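Local atomic coordinates of amino acid adenylation domain-containing protein (Bacillus stratosphericus LAMA 585, PDB entry 6ULY), a protein that probably activates a keto acid with ATP as a keto acyl adenylate, serving as the first adenylation domain of a nonribosomal depsipeptide synthetase. Residues A[397-402]-A[437-442]; A[329-334]-A[451-456]. All coordinates share one frame; numbering follows the deposited sequence.

Interaction 1: A[397-402]-A[437-442]; sequences HQHELL and WFHTGD. With QA7 (5'-O-{(S)-hydroxy[(4-methyl-2-oxopentanoyl)oxy]phosphoryl}adenosine), chain C; SO4 (sulfate ion), chain K.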
loop_
_atom_site.group_PDB
_atom_site.type_symbol
_atom_site.label_atom_id
_atom_site.label_comp_id
_atom_site.label_asym_id
_atom_site.label_seq_id
_atom_site.Cartn_x
_atom_site.Cartn_y
_atom_site.Cartn_z
ATOM N N HIS A 397 -11.450 7.295 -16.267
ATOM C CA HIS A 397 -11.825 6.818 -14.938
ATOM C C HIS A 397 -12.649 5.536 -15.008
ATOM O O HIS A 397 -12.479 4.635 -14.179
ATOM C CB HIS A 397 -12.605 7.916 -14.206
ATOM C CG HIS A 397 -12.467 7.877 -12.715
ATOM N ND1 HIS A 397 -13.432 8.375 -11.866
ATOM C CD2 HIS A 397 -11.470 7.417 -11.921
ATOM C CE1 HIS A 397 -13.041 8.215 -10.614
ATOM N NE2 HIS A 397 -11.854 7.635 -10.620
ATOM N N GLN A 398 -13.545 5.433 -15.990
ATOM C CA GLN A 398 -14.413 4.273 -16.138
ATOM C C GLN A 398 -13.844 3.225 -17.085
ATOM O O GLN A 398 -14.591 2.360 -17.559
ATOM C CB GLN A 398 -15.798 4.704 -16.624
ATOM C CG GLN A 398 -16.585 5.514 -15.614
ATOM C CD GLN A 398 -18.036 5.665 -16.012
ATOM O OE1 GLN A 398 -18.492 5.051 -16.979
ATOM N NE2 GLN A 398 -18.774 6.483 -15.269
ATOM N N HIS A 399 -12.543 3.281 -17.371
ATOM C CA HIS A 399 -11.883 2.300 -18.229
ATOM C C HIS A 399 -12.465 2.301 -19.640
ATOM O O HIS A 399 -12.444 1.282 -20.336
ATOM C CB HIS A 399 -11.954 0.900 -17.614
ATOM C CG HIS A 399 -11.156 0.756 -16.356
ATOM N ND1 HIS A 399 -11.094 -0.422 -15.643
ATOM C CD2 HIS A 399 -10.380 1.642 -15.687
ATOM C CE1 HIS A 399 -10.315 -0.255 -14.588
ATOM N NE2 HIS A 399 -9.868 0.989 -14.593
ATOM N N GLU A 400 -12.980 3.450 -20.071
ATOM C CA GLU A 400 -13.428 3.635 -21.444
ATOM C C GLU A 400 -12.283 4.163 -22.299
ATOM O O GLU A 400 -11.507 5.019 -21.864
ATOM C CB GLU A 400 -14.608 4.607 -21.498
ATOM C CG GLU A 400 -15.890 4.062 -20.880
ATOM C CD GLU A 400 -16.970 5.121 -20.734
ATOM O OE1 GLU A 400 -16.635 6.326 -20.734
ATOM O OE2 GLU A 400 -18.155 4.744 -20.615
ATOM N N LEU A 401 -12.189 3.650 -23.521
ATOM C CA LEU A 401 -11.148 4.083 -24.443
ATOM C C LEU A 401 -11.218 5.590 -24.650
ATOM O O LEU A 401 -12.300 6.158 -24.815
ATOM C CB LEU A 401 -11.310 3.351 -25.774
ATOM C CG LEU A 401 -10.224 3.541 -26.830
ATOM C CD1 LEU A 401 -8.856 3.066 -26.328
ATOM C CD2 LEU A 401 -10.620 2.798 -28.094
ATOM N N LEU A 402 -10.063 6.242 -24.618
ATOM C CA LEU A 402 -9.972 7.667 -24.892
ATOM C C LEU A 402 -9.412 7.898 -26.285
ATOM O O LEU A 402 -8.890 6.979 -26.922
ATOM C CB LEU A 402 -9.082 8.358 -23.856
ATOM C CG LEU A 402 -9.701 8.706 -22.504
ATOM C CD1 LEU A 402 -8.601 9.012 -21.497
ATOM C CD2 LEU A 402 -10.648 9.885 -22.620
ATOM N N TRP A 437 -5.991 -6.885 -20.597
ATOM C CA TRP A 437 -5.389 -5.571 -20.410
ATOM C C TRP A 437 -4.738 -5.488 -19.035
ATOM O O TRP A 437 -5.421 -5.608 -18.013
ATOM C CB TRP A 437 -6.430 -4.465 -20.576
ATOM C CG TRP A 437 -6.849 -4.282 -21.993
ATOM C CD1 TRP A 437 -8.039 -4.645 -22.549
ATOM C CD2 TRP A 437 -6.073 -3.698 -23.046
ATOM N NE1 TRP A 437 -8.055 -4.320 -23.883
ATOM C CE2 TRP A 437 -6.861 -3.738 -24.214
ATOM C CE3 TRP A 437 -4.790 -3.141 -23.114
ATOM C CZ2 TRP A 437 -6.411 -3.242 -25.434
ATOM C CZ3 TRP A 437 -4.344 -2.652 -24.329
ATOM C CH2 TRP A 437 -5.152 -2.705 -25.473
ATOM N N PHE A 438 -3.421 -5.269 -19.019
ATOM C CA PHE A 438 -2.680 -5.089 -17.779
ATOM C C PHE A 438 -2.684 -3.616 -17.392
ATOM O O PHE A 438 -2.320 -2.753 -18.197
ATOM C CB PHE A 438 -1.238 -5.585 -17.907
ATOM C CG PHE A 438 -0.400 -5.266 -16.709
ATOM C CD1 PHE A 438 -0.395 -6.106 -15.611
ATOM C CD2 PHE A 438 0.350 -4.104 -16.662
ATOM C CE1 PHE A 438 0.363 -5.806 -14.495
ATOM C CE2 PHE A 438 1.111 -3.798 -15.547
ATOM C CZ PHE A 438 1.115 -4.650 -14.464
ATOM N N HIS A 439 -3.081 -3.338 -16.155
ATOM C CA HIS A 439 -3.209 -1.977 -15.649
ATOM C C HIS A 439 -1.880 -1.542 -15.048
ATOM O O HIS A 439 -1.432 -2.111 -14.047
ATOM C CB HIS A 439 -4.323 -1.906 -14.604
ATOM C CG HIS A 439 -4.805 -0.518 -14.324
ATOM N ND1 HIS A 439 -5.675 0.150 -15.160
ATOM C CD2 HIS A 439 -4.551 0.325 -13.295
ATOM C CE1 HIS A 439 -5.932 1.346 -14.660
ATOM N NE2 HIS A 439 -5.262 1.477 -13.529
ATOM N N THR A 440 -1.255 -0.530 -15.653
ATOM C CA THR A 440 0.096 -0.146 -15.261
ATOM C C THR A 440 0.113 0.721 -14.013
ATOM O O THR A 440 1.092 0.694 -13.259
ATOM C CB THR A 440 0.787 0.614 -16.393
ATOM O OG1 THR A 440 0.081 1.836 -16.647
ATOM C CG2 THR A 440 0.840 -0.228 -17.660
ATOM N N GLY A 441 -0.944 1.487 -13.777
ATOM C CA GLY A 441 -0.906 2.525 -12.774
ATOM C C GLY A 441 -0.290 3.823 -13.242
ATOM O O GLY A 441 -0.228 4.779 -12.460
ATOM N N ASP A 442 0.166 3.889 -14.490
ATOM C CA ASP A 442 0.799 5.074 -15.045
ATOM C C ASP A 442 -0.205 5.889 -15.849
ATOM O O ASP A 442 -1.158 5.352 -16.419
ATOM C CB ASP A 442 1.978 4.691 -15.942
ATOM C CG ASP A 442 3.082 3.990 -15.181
ATOM O OD1 ASP A 442 3.478 4.493 -14.109
ATOM O OD2 ASP A 442 3.546 2.932 -15.648
HETATM C C01 QA7 C . 12.722 0.693 -19.718
HETATM C C02 QA7 C . 13.016 -0.024 -18.454
HETATM C C03 QA7 C . 13.345 -1.464 -18.738
HETATM C C04 QA7 C . 11.854 0.268 -17.560
HETATM C C05 QA7 C . 11.331 -0.840 -16.703
HETATM C C06 QA7 C . 11.154 -0.608 -15.239
HETATM C C10 QA7 C . 8.234 0.360 -13.629
HETATM C C11 QA7 C . 7.736 1.623 -13.410
HETATM C C12 QA7 C . 6.605 1.938 -14.477
HETATM C C13 QA7 C . 6.639 3.156 -14.597
HETATM C C14 QA7 C . 8.178 3.637 -14.266
HETATM C C16 QA7 C . 9.490 3.195 -16.202
HETATM C C18 QA7 C . 9.461 5.078 -17.200
HETATM C C19 QA7 C . 9.591 6.194 -18.021
HETATM C C21 QA7 C . 8.327 7.385 -16.619
HETATM C C23 QA7 C . 8.742 5.202 -16.089
HETATM N N15 QA7 C . 8.788 4.011 -15.477
HETATM N N17 QA7 C . 9.910 3.827 -17.259
HETATM N N20 QA7 C . 9.013 7.300 -17.701
HETATM N N22 QA7 C . 8.180 6.391 -15.821
HETATM N N24 QA7 C . 10.334 6.090 -19.202
HETATM O O07 QA7 C . 10.572 -1.517 -14.428
HETATM O O09 QA7 C . 9.197 0.011 -12.707
HETATM O O25 QA7 C . 8.761 2.665 -13.726
HETATM O O26 QA7 C . 5.859 3.903 -13.643
HETATM O O27 QA7 C . 5.227 1.417 -14.177
HETATM O O28 QA7 C . 11.129 -1.491 -12.098
HETATM O O29 QA7 C . 9.157 -2.370 -12.673
HETATM O O30 QA7 C . 11.523 0.365 -14.808
HETATM O O31 QA7 C . 11.035 -1.826 -17.179
HETATM P P08 QA7 C . 10.020 -1.305 -12.956
HETATM S S SO4 K . -8.217 2.493 -11.546
HETATM O O1 SO4 K . -8.601 1.091 -11.568
HETATM O O2 SO4 K . -9.179 3.257 -10.795
HETATM O O3 SO4 K . -8.141 3.023 -12.884
HETATM O O4 SO4 K . -6.930 2.606 -10.926
#
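His-399 and His-439 reach for each other through different first torsions: in His-399 CG lies beside the backbone N and anti to the carbonyl carbon (chi1 -67°), whereas His-439 carries CG anti to its backbone N (chi1 -163°). The two imidazoles come close at one point, His-399 NE2 to His-439 CE1, 4.0 Å. Their planes are inclined at 39°, so the pair is oblique, and what joins the rings is mainly a shared sulfate ion, probably from the crystallisation liquor. His-399 NE2 offers its N-H to two sulfate oxygens at once, O3 at 3.2 Å and O1 at 3.3 Å, with O1 lying in the ring plane at the edge. From His-439, NE2 makes a weak bond to sulfate O4 at 3.3 Å; its stronger partner is Glu-457, and ND1 is held by Gln-411, which together fix the ring's rotation. Arg-409 and Lys-112 of the second subunit also bind the ion, consistent with a small basic site at the subunit boundary.

His-399 sits in the loop between strands 391-395 and 408-413, while His-439 belongs to strand 438-447 of the same five-stranded antiparallel sheet. The sequence Thr-440, Gly-441, Asp-442 is the TGD motif of adenylation domains. Here Thr-440 OG1 accepts the N-H of Asp-442 N at 3.0 Å, an ST turn, and also bonds to Val-410 O. The turn leads into Asp-442, whose carboxylate takes the ribose diol of the adenylate with both oxygens: Asp-442 OD1 receives O26 over a very short 2.5 Å, and OD2 receives O27 at 2.7 Å.

Interaction 2: A[329-334]-A[451-456]; sequences PAFGMS and LTLTGR. With QA7 (5'-O-{(S)-hydroxy[(4-methyl-2-oxopentanoyl)oxy]phosphoryl}adenosine), chain C.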
loop_
_atom_site.group_PDB
_atom_site.type_symbol
_atom_site.label_atom_id
_atom_site.label_comp_id
_atom_site.label_asym_id
_atom_site.label_seq_id
_atom_site.Cartn_x
_atom_site.Cartn_y
_atom_site.Cartn_z
ATOM N N PRO A 329 14.611 7.140 -25.411
ATOM C CA PRO A 329 13.680 7.000 -24.285
ATOM C C PRO A 329 12.903 5.696 -24.384
ATOM O O PRO A 329 12.572 5.227 -25.476
ATOM C CB PRO A 329 12.765 8.221 -24.426
ATOM C CG PRO A 329 13.583 9.222 -25.174
ATOM C CD PRO A 329 14.460 8.433 -26.101
ATOM N N ALA A 330 12.623 5.101 -23.226
ATOM C CA ALA A 330 11.899 3.840 -23.182
ATOM C C ALA A 330 11.120 3.750 -21.878
ATOM O O ALA A 330 11.474 4.380 -20.879
ATOM C CB ALA A 330 12.847 2.647 -23.319
ATOM N N PHE A 331 10.050 2.954 -21.902
ATOM C CA PHE A 331 9.235 2.707 -20.722
ATOM C C PHE A 331 8.922 1.222 -20.629
ATOM O O PHE A 331 8.764 0.536 -21.643
ATOM C CB PHE A 331 7.925 3.511 -20.746
ATOM C CG PHE A 331 6.774 2.813 -20.070
ATOM C CD1 PHE A 331 6.630 2.859 -18.695
ATOM C CD2 PHE A 331 5.847 2.099 -20.811
ATOM C CE1 PHE A 331 5.577 2.211 -18.072
ATOM C CE2 PHE A 331 4.798 1.451 -20.194
ATOM C CZ PHE A 331 4.663 1.506 -18.824
ATOM N N GLY A 332 8.828 0.733 -19.400
ATOM C CA GLY A 332 8.436 -0.645 -19.182
ATOM C C GLY A 332 8.202 -0.891 -17.710
ATOM O O GLY A 332 8.301 0.015 -16.879
ATOM N N MET A 333 7.883 -2.143 -17.399
ATOM C CA MET A 333 7.642 -2.553 -16.026
ATOM C C MET A 333 8.116 -3.985 -15.866
ATOM O O MET A 333 8.132 -4.759 -16.825
ATOM C CB MET A 333 6.155 -2.461 -15.638
ATOM C CG MET A 333 5.454 -1.175 -16.054
ATOM S SD MET A 333 3.684 -1.186 -15.665
ATOM C CE MET A 333 3.738 -1.316 -13.875
ATOM N N SER A 334 8.493 -4.337 -14.638
ATOM C CA SER A 334 8.853 -5.722 -14.365
ATOM C C SER A 334 7.713 -6.659 -14.746
ATOM O O SER A 334 7.952 -7.764 -15.250
ATOM C CB SER A 334 9.224 -5.885 -12.892
ATOM O OG SER A 334 8.082 -5.738 -12.072
ATOM N N LEU A 451 3.550 6.368 -27.252
ATOM C CA LEU A 451 3.163 6.595 -25.867
ATOM C C LEU A 451 3.987 7.719 -25.253
ATOM O O LEU A 451 5.184 7.849 -25.519
ATOM C CB LEU A 451 3.352 5.317 -25.051
ATOM C CG LEU A 451 3.145 5.422 -23.540
ATOM C CD1 LEU A 451 1.677 5.684 -23.217
ATOM C CD2 LEU A 451 3.637 4.157 -22.861
ATOM N N THR A 452 3.341 8.521 -24.411
ATOM C CA THR A 452 4.029 9.548 -23.635
ATOM C C THR A 452 3.468 9.505 -22.221
ATOM O O THR A 452 2.276 9.758 -22.017
ATOM C CB THR A 452 3.853 10.937 -24.252
ATOM O OG1 THR A 452 4.510 10.986 -25.524
ATOM C CG2 THR A 452 4.446 12.003 -23.355
ATOM N N LEU A 453 4.317 9.161 -21.258
ATOM C CA LEU A 453 3.901 9.122 -19.864
ATOM C C LEU A 453 3.914 10.524 -19.275
ATOM O O LEU A 453 4.802 11.329 -19.568
ATOM C CB LEU A 453 4.816 8.202 -19.057
ATOM C CG LEU A 453 4.310 6.777 -18.819
ATOM C CD1 LEU A 453 3.677 6.197 -20.064
ATOM C CD2 LEU A 453 5.445 5.885 -18.350
ATOM N N THR A 454 2.908 10.815 -18.448
ATOM C CA THR A 454 2.766 12.116 -17.810
ATOM C C THR A 454 2.698 12.050 -16.291
ATOM O O THR A 454 2.845 13.091 -15.641
ATOM C CB THR A 454 1.506 12.833 -18.321
ATOM O OG1 THR A 454 0.354 12.009 -18.091
ATOM C CG2 THR A 454 1.624 13.137 -19.808
ATOM N N GLY A 455 2.480 10.876 -15.709
ATOM C CA GLY A 455 2.376 10.768 -14.269
ATOM C C GLY A 455 1.938 9.373 -13.866
ATOM O O GLY A 455 1.954 8.438 -14.671
ATOM N N ARG A 456 1.551 9.257 -12.596
ATOM C CA ARG A 456 1.122 7.996 -12.011
ATOM C C ARG A 456 -0.181 8.208 -11.254
ATOM O O ARG A 456 -0.504 9.321 -10.833
ATOM C CB ARG A 456 2.178 7.421 -11.058
ATOM C CG ARG A 456 3.480 7.019 -11.728
ATOM C CD ARG A 456 4.490 6.528 -10.707
ATOM N NE ARG A 456 4.869 7.586 -9.775
ATOM C CZ ARG A 456 5.608 7.402 -8.685
ATOM N NH1 ARG A 456 6.054 6.192 -8.375
ATOM N NH2 ARG A 456 5.898 8.431 -7.902
HETATM C C01 QA7 C . 12.722 0.693 -19.718
HETATM C C02 QA7 C . 13.016 -0.024 -18.454
HETATM C C03 QA7 C . 13.345 -1.464 -18.738
HETATM C C04 QA7 C . 11.854 0.268 -17.560
HETATM C C05 QA7 C . 11.331 -0.840 -16.703
HETATM C C06 QA7 C . 11.154 -0.608 -15.239
HETATM C C10 QA7 C . 8.234 0.360 -13.629
HETATM C C11 QA7 C . 7.736 1.623 -13.410
HETATM C C12 QA7 C . 6.605 1.938 -14.477
HETATM C C13 QA7 C . 6.639 3.156 -14.597
HETATM C C14 QA7 C . 8.178 3.637 -14.266
HETATM C C16 QA7 C . 9.490 3.195 -16.202
HETATM C C18 QA7 C . 9.461 5.078 -17.200
HETATM C C19 QA7 C . 9.591 6.194 -18.021
HETATM C C21 QA7 C . 8.327 7.385 -16.619
HETATM C C23 QA7 C . 8.742 5.202 -16.089
HETATM N N15 QA7 C . 8.788 4.011 -15.477
HETATM N N17 QA7 C . 9.910 3.827 -17.259
HETATM N N20 QA7 C . 9.013 7.300 -17.701
HETATM N N22 QA7 C . 8.180 6.391 -15.821
HETATM N N24 QA7 C . 10.334 6.090 -19.202
HETATM O O07 QA7 C . 10.572 -1.517 -14.428
HETATM O O09 QA7 C . 9.197 0.011 -12.707
HETATM O O25 QA7 C . 8.761 2.665 -13.726
HETATM O O26 QA7 C . 5.859 3.903 -13.643
HETATM O O27 QA7 C . 5.227 1.417 -14.177
HETATM O O28 QA7 C . 11.129 -1.491 -12.098
HETATM O O29 QA7 C . 9.157 -2.370 -12.673
HETATM O O30 QA7 C . 11.523 0.365 -14.808
HETATM O O31 QA7 C . 11.035 -1.826 -17.179
HETATM P P08 QA7 C . 10.020 -1.305 -12.956
#
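Phe-331 and Leu-453 mark the nearest approach of two strands from different sheets, with CA atoms 8.4 Å apart, so side chains alone bridge the gap. Alternation along 451-456 sends Leu-451 and Leu-453 toward Phe-331 while Thr-452 turns elsewhere; beyond them Thr-454 and Gly-455 form a classic beta bulge in the pairing with strand 438-447. The Phe-331 ring is touched at both ortho carbons, CD1 and CD2. Leu-453 CD2, its side chain crossing at about a right angle, presses on Phe-331 CD1 at a tight 3.3 Å, and Leu-451 CD2 meets Phe-331 CD2 at 3.6 Å. CG anti to the backbone N (chi1 173°) carries Leu-451 CD2 toward the ring.

The ring's edge faces the nucleoside at N17 and C13, and Leu-453 CD2 also touches adenine C21 at 3.7 Å. Polar recognition comes from the 329-334 backbone: Ala-330 O accepts adenine N24 at 2.7 Å, and Ser-334 N donates to phosphate O29 at 2.9 Å. Met-333, bent at chi3, lays CE 3.1 Å from ribose O27. Apolar groups therefore shape the nucleoside site, while main-chain atoms read the adenine amino group and the phosphate.

How the interactions relate
Interaction 1 is a surface contact, near the second subunit, held by polar rings around an ion; interaction 2 is largely buried and purely apolar between its segments. Neighbouring strands of the five-stranded antiparallel sheet, 438-447 and 450-456, supply one segment to each, whereas 329-334 comes from the nine-stranded mixed sheet. The two contacts meet over the adenylate: Asp-442 OD2 packs 3.2 Å from Phe-331 CE1, and Phe-438 CE2 lies 3.7 Å from Met-333 SD. Their polar bonds to that one ligand differ in kind, a side-chain carboxylate from the antiparallel sheet in interaction 1 and main-chain atoms of 329-334 in interaction 2.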